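Local coordinates for SNF1-like protein kinase ssp2 (Schizosaccharomyces pombe, PDB 2QRD) that probably phosphorylates target proteins as the catalytic subunit of the fission yeast AMP-activated protein kinase, its C-terminal part binding the partner subunits, at residues Ala29-Ala37 with Met129-Ala137; Lys72-Gln81 with Leu92-Ile102. All blocks are in the same frame, centred on the assembly; numbering follows the deposited sequence.

Contact 1 of 2, residues Ala29-Ala37 with Met129-Ala137; sequences AVYRALQRA and MLVCKLFSA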
loop_
_atom_site.group_PDB
_atom_site.type_symbol
_atom_site.label_atom_id
_atom_site.label_comp_id
_atom_site.label_asym_id
_atom_site.label_seq_id
_atom_site.Cartn_x
_atom_site.Cartn_y
_atom_site.Cartn_z
ATOM N N ALA A 29 14.128 -9.410 30.287
ATOM C CA ALA A 29 14.288 -9.706 28.846
ATOM C C ALA A 29 14.078 -8.475 27.965
ATOM O O ALA A 29 14.806 -8.261 27.000
ATOM C CB ALA A 29 13.350 -10.832 28.419
ATOM N N VAL A 30 13.091 -7.662 28.326
ATOM C CA VAL A 30 12.839 -6.379 27.679
ATOM C C VAL A 30 14.038 -5.424 27.797
ATOM O O VAL A 30 14.426 -4.784 26.799
ATOM C CB VAL A 30 11.556 -5.696 28.225
ATOM C CG1 VAL A 30 11.393 -4.324 27.624
ATOM C CG2 VAL A 30 10.338 -6.547 27.955
ATOM N N TYR A 31 14.632 -5.336 28.987
ATOM C CA TYR A 31 15.789 -4.459 29.210
ATOM C C TYR A 31 17.002 -4.957 28.460
ATOM O O TYR A 31 17.795 -4.177 27.941
ATOM C CB TYR A 31 16.126 -4.362 30.696
ATOM C CG TYR A 31 15.418 -3.244 31.434
ATOM C CD1 TYR A 31 14.585 -3.520 32.510
ATOM C CD2 TYR A 31 15.587 -1.906 31.064
ATOM C CE1 TYR A 31 13.944 -2.483 33.218
ATOM C CE2 TYR A 31 14.931 -0.865 31.758
ATOM C CZ TYR A 31 14.126 -1.166 32.839
ATOM O OH TYR A 31 13.472 -0.164 33.527
ATOM N N ARG A 32 17.144 -6.270 28.403
ATOM C CA ARG A 32 18.245 -6.869 27.670
ATOM C C ARG A 32 18.120 -6.618 26.164
ATOM O O ARG A 32 19.093 -6.243 25.518
ATOM C CB ARG A 32 18.394 -8.359 28.019
ATOM C CG ARG A 32 19.114 -8.577 29.334
ATOM C CD ARG A 32 19.237 -10.052 29.702
ATOM N NE ARG A 32 20.210 -10.260 30.785
ATOM C CZ ARG A 32 20.211 -11.298 31.622
ATOM N NH1 ARG A 32 19.264 -12.227 31.519
ATOM N NH2 ARG A 32 21.145 -11.397 32.576
ATOM N N ALA A 33 16.918 -6.808 25.632
ATOM C CA ALA A 33 16.588 -6.472 24.241
ATOM C C ALA A 33 16.796 -4.969 23.879
ATOM O O ALA A 33 17.329 -4.662 22.813
ATOM C CB ALA A 33 15.164 -6.863 23.966
ATOM N N LEU A 34 16.353 -4.053 24.752
ATOM C CA LEU A 34 16.597 -2.614 24.594
ATOM C C LEU A 34 18.090 -2.309 24.517
ATOM O O LEU A 34 18.527 -1.523 23.683
ATOM C CB LEU A 34 15.955 -1.814 25.735
ATOM C CG LEU A 34 14.414 -1.724 25.787
ATOM C CD1 LEU A 34 13.977 -1.070 27.110
ATOM C CD2 LEU A 34 13.837 -0.950 24.620
ATOM N N GLN A 35 18.876 -2.972 25.360
ATOM C CA GLN A 35 20.298 -2.735 25.419
ATOM C C GLN A 35 21.023 -3.292 24.189
ATOM O O GLN A 35 22.011 -2.692 23.729
ATOM C CB GLN A 35 20.892 -3.309 26.707
ATOM C CG GLN A 35 22.391 -3.162 26.781
ATOM C CD GLN A 35 23.023 -4.073 27.781
ATOM O OE1 GLN A 35 23.425 -3.636 28.855
ATOM N NE2 GLN A 35 23.142 -5.353 27.434
ATOM N N ARG A 36 20.562 -4.433 23.669
ATOM C CA ARG A 36 21.139 -4.977 22.427
ATOM C C ARG A 36 20.799 -4.110 21.220
ATOM O O ARG A 36 21.621 -3.939 20.325
ATOM C CB ARG A 36 20.699 -6.411 22.161
ATOM C CG ARG A 36 21.444 -7.443 22.951
ATOM C CD ARG A 36 21.470 -8.746 22.189
ATOM N NE ARG A 36 20.126 -9.281 21.962
ATOM C CZ ARG A 36 19.805 -10.140 20.994
ATOM N NH1 ARG A 36 20.724 -10.581 20.127
ATOM N NH2 ARG A 36 18.557 -10.571 20.898
ATOM N N ALA A 37 19.593 -3.542 21.210
ATOM C CA ALA A 37 19.186 -2.647 20.125
ATOM C C ALA A 37 19.886 -1.284 20.190
ATOM O O ALA A 37 19.838 -0.512 19.235
ATOM C CB ALA A 37 17.670 -2.491 20.088
ATOM N N MET A 129 13.101 -3.615 15.148
ATOM C CA MET A 129 14.381 -3.806 15.831
ATOM C C MET A 129 14.201 -4.427 17.244
ATOM O O MET A 129 14.818 -5.448 17.567
ATOM C CB MET A 129 15.126 -2.446 15.892
ATOM C CG MET A 129 16.657 -2.510 15.888
ATOM S SD MET A 129 17.568 -0.915 15.605
ATOM C CE MET A 129 16.597 -0.198 14.234
ATOM N N LEU A 130 13.359 -3.804 18.061
ATOM C CA LEU A 130 13.031 -4.344 19.377
ATOM C C LEU A 130 12.544 -5.787 19.275
ATOM O O LEU A 130 13.040 -6.671 19.972
ATOM C CB LEU A 130 11.972 -3.478 20.062
ATOM C CG LEU A 130 12.040 -3.404 21.589
ATOM C CD1 LEU A 130 10.654 -3.194 22.179
ATOM C CD2 LEU A 130 12.685 -4.659 22.160
ATOM N N VAL A 131 11.568 -6.014 18.402
ATOM C CA VAL A 131 10.971 -7.327 18.236
ATOM C C VAL A 131 12.013 -8.371 17.864
ATOM O O VAL A 131 12.009 -9.459 18.426
ATOM C CB VAL A 131 9.763 -7.304 17.246
ATOM C CG1 VAL A 131 9.374 -8.684 16.835
ATOM C CG2 VAL A 131 8.565 -6.591 17.891
ATOM N N CYS A 132 12.945 -8.027 16.977
ATOM C CA CYS A 132 14.009 -8.965 16.608
ATOM C C CYS A 132 14.954 -9.308 17.753
ATOM O O CYS A 132 15.461 -10.424 17.829
ATOM C CB CYS A 132 14.788 -8.462 15.398
ATOM S SG CYS A 132 13.744 -8.547 13.919
ATOM N N LYS A 133 15.185 -8.344 18.637
ATOM C CA LYS A 133 16.016 -8.556 19.807
ATOM C C LYS A 133 15.254 -9.419 20.806
ATOM O O LYS A 133 15.808 -10.357 21.342
ATOM C CB LYS A 133 16.407 -7.216 20.447
ATOM C CG LYS A 133 17.295 -6.325 19.589
ATOM C CD LYS A 133 18.432 -7.141 18.975
ATOM C CE LYS A 133 19.342 -6.261 18.145
ATOM N NZ LYS A 133 20.347 -7.094 17.521
ATOM N N LEU A 134 13.984 -9.115 21.058
ATOM C CA LEU A 134 13.170 -9.983 21.914
ATOM C C LEU A 134 13.109 -11.424 21.408
ATOM O O LEU A 134 13.119 -12.374 22.201
ATOM C CB LEU A 134 11.767 -9.417 22.107
ATOM C CG LEU A 134 11.597 -8.041 22.778
ATOM C CD1 LEU A 134 10.167 -7.442 22.511
ATOM C CD2 LEU A 134 11.933 -8.065 24.305
ATOM N N PHE A 135 13.094 -11.601 20.094
ATOM C CA PHE A 135 12.921 -12.941 19.519
ATOM C C PHE A 135 14.222 -13.741 19.352
ATOM O O PHE A 135 14.194 -14.967 19.191
ATOM C CB PHE A 135 12.173 -12.841 18.195
ATOM C CG PHE A 135 10.728 -12.491 18.338
ATOM C CD1 PHE A 135 9.874 -12.576 17.238
ATOM C CD2 PHE A 135 10.200 -12.096 19.574
ATOM C CE1 PHE A 135 8.522 -12.254 17.355
ATOM C CE2 PHE A 135 8.842 -11.761 19.704
ATOM C CZ PHE A 135 8.001 -11.854 18.580
ATOM N N SER A 136 15.361 -13.059 19.405
ATOM C CA SER A 136 16.643 -13.736 19.225
ATOM C C SER A 136 17.396 -13.895 20.534
ATOM O O SER A 136 18.431 -14.542 20.559
ATOM C CB SER A 136 17.520 -12.980 18.229
ATOM O OG SER A 136 17.776 -11.667 18.706
ATOM N N ALA A 137 16.889 -13.286 21.604
ATOM C CA ALA A 137 17.548 -13.313 22.918
ATOM C C ALA A 137 18.262 -14.629 23.125
ATOM O O ALA A 137 19.513 -14.707 23.184
ATOM C CB ALA A 137 16.533 -13.109 24.026
ATOM O OXT ALA A 137 17.556 -15.647 23.212
#

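Contact 2 of 2, residues Lys72-Gln81 with Leu92-Ile102; sequences KNTYAYIELQ and LDVKSNGYKDI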
loop_
_atom_site.group_PDB
_atom_site.type_symbol
_atom_site.label_atom_id
_atom_site.label_comp_id
_atom_site.label_asym_id
_atom_site.label_seq_id
_atom_site.Cartn_x
_atom_site.Cartn_y
_atom_site.Cartn_z
ATOM N N LYS A 72 23.423 13.614 12.690
ATOM C CA LYS A 72 22.372 14.242 13.521
ATOM C C LYS A 72 22.077 13.579 14.876
ATOM O O LYS A 72 22.070 12.335 15.001
ATOM C CB LYS A 72 21.070 14.376 12.737
ATOM C CG LYS A 72 21.103 15.332 11.541
ATOM C CD LYS A 72 19.742 15.294 10.837
ATOM C CE LYS A 72 18.573 15.677 11.821
ATOM N NZ LYS A 72 17.211 15.041 11.593
ATOM N N ASN A 73 21.837 14.435 15.878
ATOM C CA ASN A 73 21.376 14.021 17.209
ATOM C C ASN A 73 19.853 14.163 17.297
ATOM O O ASN A 73 19.294 15.033 17.999
ATOM C CB ASN A 73 22.072 14.803 18.343
ATOM C CG ASN A 73 23.397 14.162 18.812
ATOM O OD1 ASN A 73 24.389 14.868 19.063
ATOM N ND2 ASN A 73 23.401 12.838 18.972
ATOM N N THR A 74 19.192 13.293 16.550
ATOM C CA THR A 74 17.749 13.202 16.551
ATOM C C THR A 74 17.354 11.835 17.062
ATOM O O THR A 74 18.046 10.841 16.844
ATOM C CB THR A 74 17.158 13.538 15.185
ATOM O OG1 THR A 74 15.858 12.951 15.050
ATOM C CG2 THR A 74 18.033 13.031 14.134
ATOM N N TYR A 75 16.243 11.831 17.784
ATOM C CA TYR A 75 15.936 10.798 18.735
ATOM C C TYR A 75 14.475 10.445 18.635
ATOM O O TYR A 75 13.653 11.281 18.292
ATOM C CB TYR A 75 16.209 11.308 20.158
ATOM C CG TYR A 75 17.666 11.496 20.543
ATOM C CD1 TYR A 75 18.226 12.771 20.609
ATOM C CD2 TYR A 75 18.478 10.409 20.875
ATOM C CE1 TYR A 75 19.555 12.970 20.973
ATOM C CE2 TYR A 75 19.812 10.596 21.252
ATOM C CZ TYR A 75 20.338 11.876 21.295
ATOM O OH TYR A 75 21.646 12.084 21.672
ATOM N N ALA A 76 14.167 9.196 18.966
ATOM C CA ALA A 76 12.828 8.669 18.966
ATOM C C ALA A 76 12.535 8.221 20.393
ATOM O O ALA A 76 13.343 7.546 21.005
ATOM C CB ALA A 76 12.751 7.519 18.021
ATOM N N TYR A 77 11.382 8.620 20.921
ATOM C CA TYR A 77 10.969 8.259 22.278
ATOM C C TYR A 77 9.830 7.216 22.292
ATOM O O TYR A 77 8.747 7.417 21.725
ATOM C CB TYR A 77 10.599 9.516 23.031
ATOM C CG TYR A 77 11.730 10.520 23.055
ATOM C CD1 TYR A 77 12.588 10.576 24.138
ATOM C CD2 TYR A 77 11.939 11.433 21.985
ATOM C CE1 TYR A 77 13.636 11.494 24.178
ATOM C CE2 TYR A 77 12.995 12.358 22.016
ATOM C CZ TYR A 77 13.844 12.369 23.125
ATOM O OH TYR A 77 14.890 13.262 23.245
ATOM N N ILE A 78 10.112 6.089 22.928
ATOM C CA ILE A 78 9.215 4.944 22.927
ATOM C C ILE A 78 8.978 4.548 24.406
ATOM O O ILE A 78 9.922 4.322 25.173
ATOM C CB ILE A 78 9.819 3.770 22.065
ATOM C CG1 ILE A 78 9.993 4.190 20.596
ATOM C CG2 ILE A 78 8.980 2.472 22.166
ATOM C CD1 ILE A 78 10.774 3.214 19.699
ATOM N N GLU A 79 7.726 4.502 24.816
ATOM C CA GLU A 79 7.394 4.039 26.163
ATOM C C GLU A 79 6.817 2.624 26.132
ATOM O O GLU A 79 5.928 2.313 25.340
ATOM C CB GLU A 79 6.415 5.000 26.800
ATOM C CG GLU A 79 5.974 4.608 28.182
ATOM C CD GLU A 79 4.838 5.484 28.695
ATOM O OE1 GLU A 79 4.761 6.674 28.280
ATOM O OE2 GLU A 79 4.021 4.977 29.510
ATOM N N LEU A 80 7.343 1.761 26.993
ATOM C CA LEU A 80 6.899 0.371 27.068
ATOM C C LEU A 80 6.078 0.191 28.311
ATOM O O LEU A 80 6.373 0.782 29.323
ATOM C CB LEU A 80 8.069 -0.595 27.117
ATOM C CG LEU A 80 9.211 -0.590 26.089
ATOM C CD1 LEU A 80 8.729 -0.898 24.704
ATOM C CD2 LEU A 80 10.050 0.666 26.115
ATOM N N GLN A 81 5.041 -0.623 28.222
ATOM C CA GLN A 81 4.186 -0.888 29.369
ATOM C C GLN A 81 3.796 -2.362 29.421
ATOM O O GLN A 81 3.153 -2.861 28.509
ATOM C CB GLN A 81 2.935 -0.013 29.309
ATOM C CG GLN A 81 1.958 -0.201 30.467
ATOM C CD GLN A 81 2.534 0.205 31.797
ATOM O OE1 GLN A 81 2.755 1.381 32.059
ATOM N NE2 GLN A 81 2.767 -0.774 32.656
ATOM N N LEU A 92 3.220 -6.668 26.175
ATOM C CA LEU A 92 4.114 -5.534 26.186
ATOM C C LEU A 92 3.540 -4.483 25.227
ATOM O O LEU A 92 3.577 -4.641 24.008
ATOM C CB LEU A 92 5.529 -5.959 25.801
ATOM C CG LEU A 92 6.648 -4.903 25.833
ATOM C CD1 LEU A 92 6.882 -4.392 27.287
ATOM C CD2 LEU A 92 7.910 -5.529 25.219
ATOM N N ASP A 93 2.960 -3.436 25.795
ATOM C CA ASP A 93 2.441 -2.325 25.022
ATOM C C ASP A 93 3.618 -1.360 24.692
ATOM O O ASP A 93 4.504 -1.126 25.522
ATOM C CB ASP A 93 1.266 -1.660 25.770
ATOM C CG ASP A 93 0.709 -0.415 25.049
ATOM O OD1 ASP A 93 0.085 -0.549 23.948
ATOM O OD2 ASP A 93 0.894 0.702 25.600
ATOM N N VAL A 94 3.648 -0.854 23.454
ATOM C CA VAL A 94 4.783 -0.089 22.931
ATOM C C VAL A 94 4.189 1.074 22.144
ATOM O O VAL A 94 3.438 0.861 21.162
ATOM C CB VAL A 94 5.700 -0.929 21.971
ATOM C CG1 VAL A 94 6.830 -0.060 21.402
ATOM C CG2 VAL A 94 6.276 -2.187 22.659
ATOM N N LYS A 95 4.502 2.294 22.581
ATOM C CA LYS A 95 3.913 3.478 21.997
ATOM C C LYS A 95 4.900 4.594 21.666
ATOM O O LYS A 95 5.902 4.813 22.354
ATOM C CB LYS A 95 2.814 4.032 22.903
ATOM C CG LYS A 95 3.316 4.772 24.118
ATOM C CD LYS A 95 2.290 5.740 24.655
ATOM C CE LYS A 95 2.413 5.771 26.184
ATOM N NZ LYS A 95 2.182 7.103 26.798
ATOM N N SER A 96 4.587 5.321 20.602
ATOM C CA SER A 96 5.446 6.415 20.197
ATOM C C SER A 96 5.151 7.660 21.026
ATOM O O SER A 96 3.990 8.072 21.152
ATOM C CB SER A 96 5.301 6.694 18.705
ATOM O OG SER A 96 6.197 7.724 18.319
ATOM N N ASN A 97 6.213 8.244 21.598
ATOM C CA ASN A 97 6.149 9.583 22.186
ATOM C C ASN A 97 6.797 10.653 21.307
ATOM O O ASN A 97 7.036 11.772 21.749
ATOM C CB ASN A 97 6.723 9.583 23.617
ATOM C CG ASN A 97 5.740 9.006 24.651
ATOM O OD1 ASN A 97 6.116 8.281 25.570
ATOM N ND2 ASN A 97 4.476 9.349 24.497
ATOM N N GLY A 98 7.087 10.321 20.054
ATOM C CA GLY A 98 7.625 11.332 19.141
ATOM C C GLY A 98 9.117 11.303 18.805
ATOM O O GLY A 98 9.873 10.430 19.267
ATOM N N TYR A 99 9.518 12.281 17.989
ATOM C CA TYR A 99 10.885 12.448 17.518
ATOM C C TYR A 99 11.319 13.860 17.786
ATOM O O TYR A 99 10.534 14.807 17.636
ATOM C CB TYR A 99 10.998 12.178 16.018
ATOM C CG TYR A 99 10.149 11.011 15.539
ATOM C CD1 TYR A 99 10.486 9.691 15.856
ATOM C CD2 TYR A 99 9.010 11.238 14.760
ATOM C CE1 TYR A 99 9.671 8.632 15.429
ATOM C CE2 TYR A 99 8.214 10.209 14.328
ATOM C CZ TYR A 99 8.542 8.914 14.664
ATOM O OH TYR A 99 7.738 7.922 14.214
ATOM N N LYS A 100 12.591 14.007 18.162
ATOM C CA LYS A 100 13.136 15.307 18.545
ATOM C C LYS A 100 14.596 15.373 18.136
ATOM O O LYS A 100 15.375 14.498 18.478
ATOM C CB LYS A 100 12.984 15.512 20.058
ATOM C CG LYS A 100 12.863 16.947 20.492
ATOM C CD LYS A 100 13.157 17.152 22.011
ATOM C CE LYS A 100 14.675 17.029 22.400
ATOM N NZ LYS A 100 15.145 18.200 23.233
ATOM N N ASP A 101 14.941 16.388 17.361
ATOM C CA ASP A 101 16.328 16.739 17.111
ATOM C C ASP A 101 16.821 17.677 18.218
ATOM O O ASP A 101 16.043 18.448 18.758
ATOM C CB ASP A 101 16.475 17.422 15.745
ATOM C CG ASP A 101 17.924 17.743 15.402
ATOM O OD1 ASP A 101 18.679 16.827 15.035
ATOM O OD2 ASP A 101 18.325 18.917 15.512
ATOM N N ILE A 102 18.112 17.588 18.548
ATOM C CA ILE A 102 18.807 18.477 19.497
ATOM C C ILE A 102 18.531 19.965 19.209
ATOM O O ILE A 102 18.482 20.796 20.129
ATOM C CB ILE A 102 20.350 18.163 19.491
ATOM C CG1 ILE A 102 21.050 18.692 20.738
ATOM C CG2 ILE A 102 21.068 18.706 18.238
ATOM C CD1 ILE A 102 22.577 18.633 20.659
HETATM O O HOH W 1 8.812 7.102 18.455
HETATM O O HOH W 2 3.210 1.898 26.269
#

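Contact 1 of 2, residues Ala29-Ala37 with Met129-Ala137
Ala33 and Lys133 mark the crossing of the two helices, their CA atoms 4.9 Å apart. The segment axes approach to 8.5 Å there, with 122° between their directions. A methyl side chain suits the place where the two backbones come nearest: Ala33 CB rests against Leu134 CD2 at 3.5 Å and is also touched by Lys133 CB and Leu130 CD2. Leu134 reaches further along the other helix, its CD2 lying 3.9 Å from Val30 CA, while Leu34 brings CD2 back towards Leu130 CG. At the far end Ala37, another small residue, meets the aliphatic part of Lys133, CB to CG, and Met129 CG beyond it.

The polar side of the contact belongs to Arg36. Its chain, bent at chi3 (-62°), carries the guanidinium to the C-terminal turn of helix 129-136. There Arg36 NH2 donates to Ser136 OG at 2.6 Å, a fairly straight bond with the acceptor tilted slightly from the guanidinium plane, and makes a weak bond of 127° to Lys133 O at 2.8 Å. Ser136 OG in turn donates to Cys132 O, so the hydroxyl links the arginine to the helix backbone. A long flexible arginine fits here because its NH2 can reach both a hydroxyl and a carbonyl oxygen of the last turn, where positive charge is probably favoured. Lys133 CD lies over the centre of one guanidinium face, 3.8 Å above its plane. The two like charges remain near each other, Arg36 NH1 being 4.4 Å from Lys133 NZ.

The contact joins the first long helix, 23-37, to the last, 123-136, of the KA1-like adenylate-sensor fold. The pair packs on its antiparallel sheet, where Leu34 and Ala37 touch Trp62 of strand 57-63.

Contact 2 of 2, residues Lys72-Gln81 with Leu92-Ile102
Asn73 O accepts from Ile102 N at 2.9 Å, opening an antiparallel ladder between the arms of a beta hairpin. Thr74 then faces Asp101 in a non-hydrogen-bonded pair, its CB 3.6 Å from Asp101 OD1, while Asp101 OD2 accepts from the backbone N of Tyr103. Tyr75 and Lys100 exchange both backbone bonds, and Ala76, small enough for a buried site, sets CB at the edge of the Tyr99 ring.

At Tyr77 a beta bulge shifts the register: its N bonds to Gly98 O at 171°, but its O takes Asn97 N at 2.7 Å. Glycine suits position 98, where the positive phi of 104° would jam a side chain against the preceding carbonyl. The Tyr77 ring meets Lys100 CB through CE2. Ile78 packs CG2 on Val94 CG1 at 3.4 Å.

Glu79, with CG anti to N (chi1 179°), runs alongside Lys95, whose NZ meets Glu79 OE1 at 3.0 Å in a salt bridge, coming from above the carboxylate plane. Leu80 and Val94 lie side by side on the buried face, pointing the same way, Leu80 CD1 3.4 Å from Val94 CG2. Gln81 and Asp93 close the ladder with paired backbone bonds.

Helix 123-136 packs on the face bearing Ala76, Ile78 and Val94, through Leu126 and Cys127. Strand 57-63 flanks strand 74-84 on its other edge, and Asp93 OD1 is hydrogen-bonded to His63 ND1 of the SPCC1919.03c chain.

How the contacts relate
The centres of contacts 1 and 2 lie about 16 Å apart, on opposite sides of the chain's centre, yet the two touch directly. Val30 CG2 and Leu134 CD1 pack on Leu92 CD2, and Leu130 CD1 meets Leu80 CD1. Along the chain, 29-37 comes first, then both hairpin strands of contact 2, and finally 129-137, so the first and last helices close over the sheet built between them. This helices-on-antiparallel-sheet layout is consistent with the KA1-like adenylate sensor family, to which all four segments belong. Contact 1 thus joins the first and last helices of the chain, while contact 2 supplies central strands of its sheet.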